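Local coordinates for Lem22 (Legionella pneumophila subsp. pneumophila ATCC 43290, PDB 5WD9), which is a bacterial effector of undefined biochemical activity, a three-helix protein that probably acts in host cells by binding other proteins, at residues A[20-25]-A[33-38]; A[9-14]-A[43-48]. All coordinates share one frame; numbering follows the deposited sequence.

Contact 1: residues A[20-25]-A[33-38]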
# COMPACT_ATOMS: atom_id res chain seq x y z
N ALA A 20 -4.19 -2.60 -8.06
CA ALA A 20 -4.85 -2.82 -9.34
C ALA A 20 -4.62 -4.25 -9.83
O ALA A 20 -5.56 -4.91 -10.30
CB ALA A 20 -4.36 -1.80 -10.37
N LYS A 21 -3.40 -4.76 -9.70
CA LYS A 21 -3.13 -6.12 -10.14
C LYS A 21 -3.85 -7.14 -9.28
O LYS A 21 -4.29 -8.19 -9.78
CB LYS A 21 -1.63 -6.37 -10.14
CG LYS A 21 -0.93 -5.63 -11.27
CD LYS A 21 0.57 -5.58 -11.13
CE LYS A 21 1.18 -4.91 -12.35
NZ LYS A 21 2.60 -4.60 -12.06
N ALA A 22 -3.97 -6.87 -7.98
CA ALA A 22 -4.77 -7.74 -7.11
C ALA A 22 -6.20 -7.83 -7.61
O ALA A 22 -6.76 -8.93 -7.73
CB ALA A 22 -4.76 -7.18 -5.70
N LYS A 23 -6.82 -6.69 -7.92
CA LYS A 23 -8.20 -6.70 -8.39
C LYS A 23 -8.37 -7.44 -9.72
O LYS A 23 -9.48 -7.91 -10.01
CB LYS A 23 -8.72 -5.28 -8.51
CG LYS A 23 -8.81 -4.56 -7.19
CD LYS A 23 -9.17 -3.12 -7.44
CE LYS A 23 -9.34 -2.38 -6.15
NZ LYS A 23 -9.55 -0.93 -6.43
N GLU A 24 -7.32 -7.57 -10.52
CA GLU A 24 -7.41 -8.27 -11.79
C GLU A 24 -6.94 -9.72 -11.72
O GLU A 24 -7.01 -10.44 -12.72
CB GLU A 24 -6.65 -7.51 -12.87
CG GLU A 24 -7.20 -6.12 -13.10
CD GLU A 24 -6.29 -5.28 -13.97
OE1 GLU A 24 -6.57 -4.07 -14.14
OE2 GLU A 24 -5.28 -5.83 -14.47
N SER A 25 -6.49 -10.18 -10.56
CA SER A 25 -5.98 -11.54 -10.43
C SER A 25 -7.12 -12.54 -10.42
O SER A 25 -8.24 -12.25 -9.99
CB SER A 25 -5.17 -11.69 -9.15
OG SER A 25 -3.88 -11.12 -9.29
N LYS A 33 -0.77 -12.20 -2.98
CA LYS A 33 0.62 -11.82 -3.16
C LYS A 33 0.74 -10.35 -3.51
O LYS A 33 1.60 -9.65 -2.97
CB LYS A 33 1.28 -12.69 -4.23
CG LYS A 33 2.76 -12.41 -4.38
CD LYS A 33 3.58 -13.15 -3.32
CE LYS A 33 4.51 -12.20 -2.56
NZ LYS A 33 3.77 -11.17 -1.76
N PHE A 34 -0.12 -9.84 -4.40
CA PHE A 34 -0.06 -8.42 -4.76
C PHE A 34 -0.42 -7.54 -3.56
O PHE A 34 0.23 -6.51 -3.32
CB PHE A 34 -1.00 -8.13 -5.92
CG PHE A 34 -0.53 -8.68 -7.24
CD1 PHE A 34 0.70 -8.29 -7.77
CD2 PHE A 34 -1.30 -9.60 -7.94
CE1 PHE A 34 1.14 -8.80 -8.97
CE2 PHE A 34 -0.86 -10.10 -9.15
CZ PHE A 34 0.35 -9.69 -9.67
N LEU A 35 -1.45 -7.92 -2.82
CA LEU A 35 -1.86 -7.13 -1.66
C LEU A 35 -0.78 -7.15 -0.58
O LEU A 35 -0.52 -6.12 0.05
CB LEU A 35 -3.19 -7.65 -1.12
CG LEU A 35 -4.36 -7.43 -2.09
CD1 LEU A 35 -5.59 -8.17 -1.58
CD2 LEU A 35 -4.66 -5.95 -2.26
N GLU A 36 -0.15 -8.30 -0.37
CA GLU A 36 0.92 -8.36 0.62
C GLU A 36 2.12 -7.56 0.17
O GLU A 36 2.81 -6.98 1.01
CB GLU A 36 1.29 -9.81 0.93
CG GLU A 36 0.28 -10.52 1.85
CD GLU A 36 0.13 -9.90 3.25
OE1 GLU A 36 0.86 -8.95 3.62
OE2 GLU A 36 -0.76 -10.36 4.00
N ASN A 37 2.39 -7.50 -1.13
CA ASN A 37 3.46 -6.63 -1.62
C ASN A 37 3.17 -5.18 -1.28
O ASN A 37 4.05 -4.46 -0.79
CB ASN A 37 3.62 -6.75 -3.13
CG ASN A 37 4.29 -8.03 -3.55
OD1 ASN A 37 4.92 -8.73 -2.76
ND2 ASN A 37 4.14 -8.34 -4.82
N ALA A 38 1.94 -4.72 -1.53
CA ALA A 38 1.56 -3.37 -1.15
C ALA A 38 1.73 -3.17 0.35
O ALA A 38 2.23 -2.13 0.79
CB ALA A 38 0.10 -3.09 -1.53

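Contact 2: residues A[9-14]-A[43-48]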
# COMPACT_ATOMS: atom_id res chain seq x y z
N THR A 9 6.61 9.17 -3.67
CA THR A 9 6.09 9.05 -5.03
C THR A 9 6.13 7.60 -5.49
O THR A 9 5.14 7.06 -5.99
CB THR A 9 6.90 9.94 -5.97
OG1 THR A 9 6.74 11.31 -5.57
CG2 THR A 9 6.42 9.79 -7.41
N ARG A 10 7.27 6.94 -5.28
CA ARG A 10 7.39 5.54 -5.66
C ARG A 10 6.42 4.68 -4.88
O ARG A 10 5.79 3.78 -5.45
CB ARG A 10 8.82 5.04 -5.44
CG ARG A 10 9.77 5.41 -6.58
CD ARG A 10 11.21 4.87 -6.35
NE ARG A 10 11.22 3.53 -5.77
CZ ARG A 10 12.17 3.06 -4.97
NH1 ARG A 10 13.23 3.80 -4.66
NH2 ARG A 10 12.05 1.85 -4.47
N LEU A 11 6.26 4.93 -3.57
CA LEU A 11 5.40 4.09 -2.75
C LEU A 11 3.95 4.23 -3.19
O LEU A 11 3.23 3.23 -3.32
CB LEU A 11 5.54 4.44 -1.27
CG LEU A 11 4.54 3.71 -0.37
CD1 LEU A 11 4.77 2.22 -0.36
CD2 LEU A 11 4.57 4.28 1.04
N LYS A 12 3.50 5.47 -3.40
CA LYS A 12 2.12 5.68 -3.81
C LYS A 12 1.83 4.89 -5.07
O LYS A 12 0.84 4.15 -5.16
CB LYS A 12 1.89 7.18 -4.03
CG LYS A 12 0.44 7.57 -4.28
CD LYS A 12 0.06 7.52 -5.74
CE LYS A 12 -1.32 8.14 -5.96
NZ LYS A 12 -1.80 7.97 -7.35
N GLU A 13 2.70 5.02 -6.06
CA GLU A 13 2.43 4.38 -7.34
C GLU A 13 2.64 2.88 -7.26
O GLU A 13 1.92 2.13 -7.93
CB GLU A 13 3.25 5.03 -8.43
CG GLU A 13 2.85 6.48 -8.59
CD GLU A 13 3.48 7.14 -9.78
OE1 GLU A 13 4.08 6.43 -10.62
OE2 GLU A 13 3.34 8.38 -9.88
N TYR A 14 3.57 2.42 -6.43
CA TYR A 14 3.75 0.99 -6.20
C TYR A 14 2.48 0.37 -5.62
O TYR A 14 2.00 -0.65 -6.10
CB TYR A 14 4.94 0.78 -5.26
CG TYR A 14 5.23 -0.66 -4.93
CD1 TYR A 14 6.20 -1.36 -5.63
CD2 TYR A 14 4.55 -1.34 -3.92
CE1 TYR A 14 6.48 -2.67 -5.33
CE2 TYR A 14 4.83 -2.65 -3.63
CZ TYR A 14 5.79 -3.30 -4.33
OH TYR A 14 6.07 -4.63 -4.05
N PHE A 43 4.72 -0.77 4.86
CA PHE A 43 5.28 -0.88 6.19
C PHE A 43 6.73 -0.43 6.21
O PHE A 43 7.15 0.33 7.09
CB PHE A 43 5.16 -2.31 6.71
CG PHE A 43 5.83 -2.51 8.02
CD1 PHE A 43 5.24 -2.03 9.18
CD2 PHE A 43 7.09 -3.08 8.11
CE1 PHE A 43 5.87 -2.18 10.41
CE2 PHE A 43 7.72 -3.23 9.34
CZ PHE A 43 7.10 -2.79 10.48
N VAL A 44 7.52 -0.90 5.25
CA VAL A 44 8.94 -0.55 5.23
C VAL A 44 9.12 0.95 5.01
O VAL A 44 9.83 1.63 5.75
CB VAL A 44 9.66 -1.38 4.15
CG1 VAL A 44 11.09 -0.87 3.96
CG2 VAL A 44 9.64 -2.87 4.50
N LYS A 45 8.45 1.49 4.01
CA LYS A 45 8.71 2.87 3.61
C LYS A 45 8.09 3.88 4.57
O LYS A 45 8.68 4.93 4.84
CB LYS A 45 8.22 3.11 2.18
CG LYS A 45 9.00 2.34 1.12
CD LYS A 45 10.45 2.78 1.03
CE LYS A 45 11.19 1.90 0.05
NZ LYS A 45 12.56 2.44 -0.16
N MET A 46 6.90 3.60 5.09
CA MET A 46 6.33 4.54 6.04
C MET A 46 7.05 4.50 7.38
O MET A 46 7.13 5.52 8.07
CB MET A 46 4.83 4.30 6.20
CG MET A 46 4.05 4.52 4.91
SD MET A 46 4.19 6.19 4.22
CE MET A 46 3.33 7.13 5.47
N GLY A 47 7.59 3.34 7.76
CA GLY A 47 8.43 3.29 8.94
C GLY A 47 9.61 4.23 8.82
O GLY A 47 9.93 4.97 9.76
N SER A 48 10.26 4.24 7.66
CA SER A 48 11.38 5.15 7.44
C SER A 48 10.93 6.60 7.42
O SER A 48 11.63 7.48 7.94
CB SER A 48 12.08 4.79 6.13
OG SER A 48 12.62 3.48 6.20

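Contact 1: residues A[20-25]-A[33-38]
The Phe34 ring lies with one face against Lys21 and with part of its rim against Ser25. Lys21 CB stands over the middle of that face, 3.6 Å from the centroid of the Phe34 ring and only 2° off its normal, which makes this a CH-pi contact. Further along the same side chain, Lys21 CD passes 3.9 Å from Phe34 CE1, and the lysine runs across the phenylalanine at roughly a right angle. At the ring edge, in its plane, Ser25 OG comes within 3.2 Å of Phe34 CE2. That hydroxyl is also the donor of a 3.0 Å hydrogen bond from Ser25 OG to Lys21 O, made from above the carbonyl plane, which ties Ser25 back to the backbone four residues earlier. With chi1 near -72°, Phe34 CG is anti to its own carbonyl carbon, which directs the ring over Lys21 and toward Ser25.

The two segments belong to an antiparallel helical hairpin, helices 4-24 and 28-52 of a three-helix bundle, joined by a short connection. Their local axes approach to 8.4 Å at 164°, and the small side chain of Ala22 lies where the backbones are nearest, opposite Phe34. Ala22 CB packs 3.9 Å from Phe34 CB and, more tightly, 3.6 Å from Leu35 CG. Leu35 also reaches Leu77 and Cys81 of helix 58-87, so the buried alanine adjoins the three-helix interior, whereas the Phe34 ring lies over helix 4-24, where it also touches Gln18. The ammonium end of Lys21 leads away from the ring to a salt bridge with Asp17 on its own helix. Asn37 ND2, a turn further on from Phe34, hydrogen-bonds Gln18 OE1 of helix 4-24.

Contact 2: residues A[9-14]-A[43-48]
Leu11 CA and Lys45 CA are 7.3 Å apart, the nearest backbone approach of two antiparallel helical segments whose local axes come to 10.6 Å at 151°. This spacing is bridged by side chains. Leu11 CD2 does the touching from its side, meeting Met46 SD at 3.7 Å and Met46 CG at 3.9 Å, while the two side chains cross at about a right angle. Chi1 and chi2 of the methionine, both near -60°, bring SD beside the Leu11 methyl. The same Leu11 CD2 rests 4.0 Å from Lys45 CB, and is thus shared between the sulfur of one residue and the aliphatic base of its neighbour in sequence.

At the polar ends of the longer side chains, Arg10 NH2 and Lys45 NZ come to 4.4 Å, a pairing of like charges probably offset by Glu7, which forms a salt bridge with Lys45 NZ and a long, weak ion pair with Arg10. Leu11 also touches Glu41, a turn before Lys45 on helix 28-52, and Ile67 of helix 58-87, which brings the third helix of the bundle up to this interface.

Contacts 1 and 2 sample the same antiparallel pair, helices 4-24 and 28-52, at positions whose centres are about 16 Å apart and lie on opposite sides of the chain's centre. Contact 1 is close to the connection between the helices; contact 2 lies farther along both. The local axis separation grows from 8.4 Å to 10.6 Å between them, and the angle departs further from antiparallel, so the two helices are locally farther apart at contact 2. Tyr14, in segment 9-14, links it directly to segment 33-38 of contact 1: Tyr14 OH packs 3.4 Å from Asn37 CB, and Tyr14 CE2 lies 4.1 Å from Ala38 N. Through Leu35 and Leu11 respectively, both contacts also meet helix 58-87.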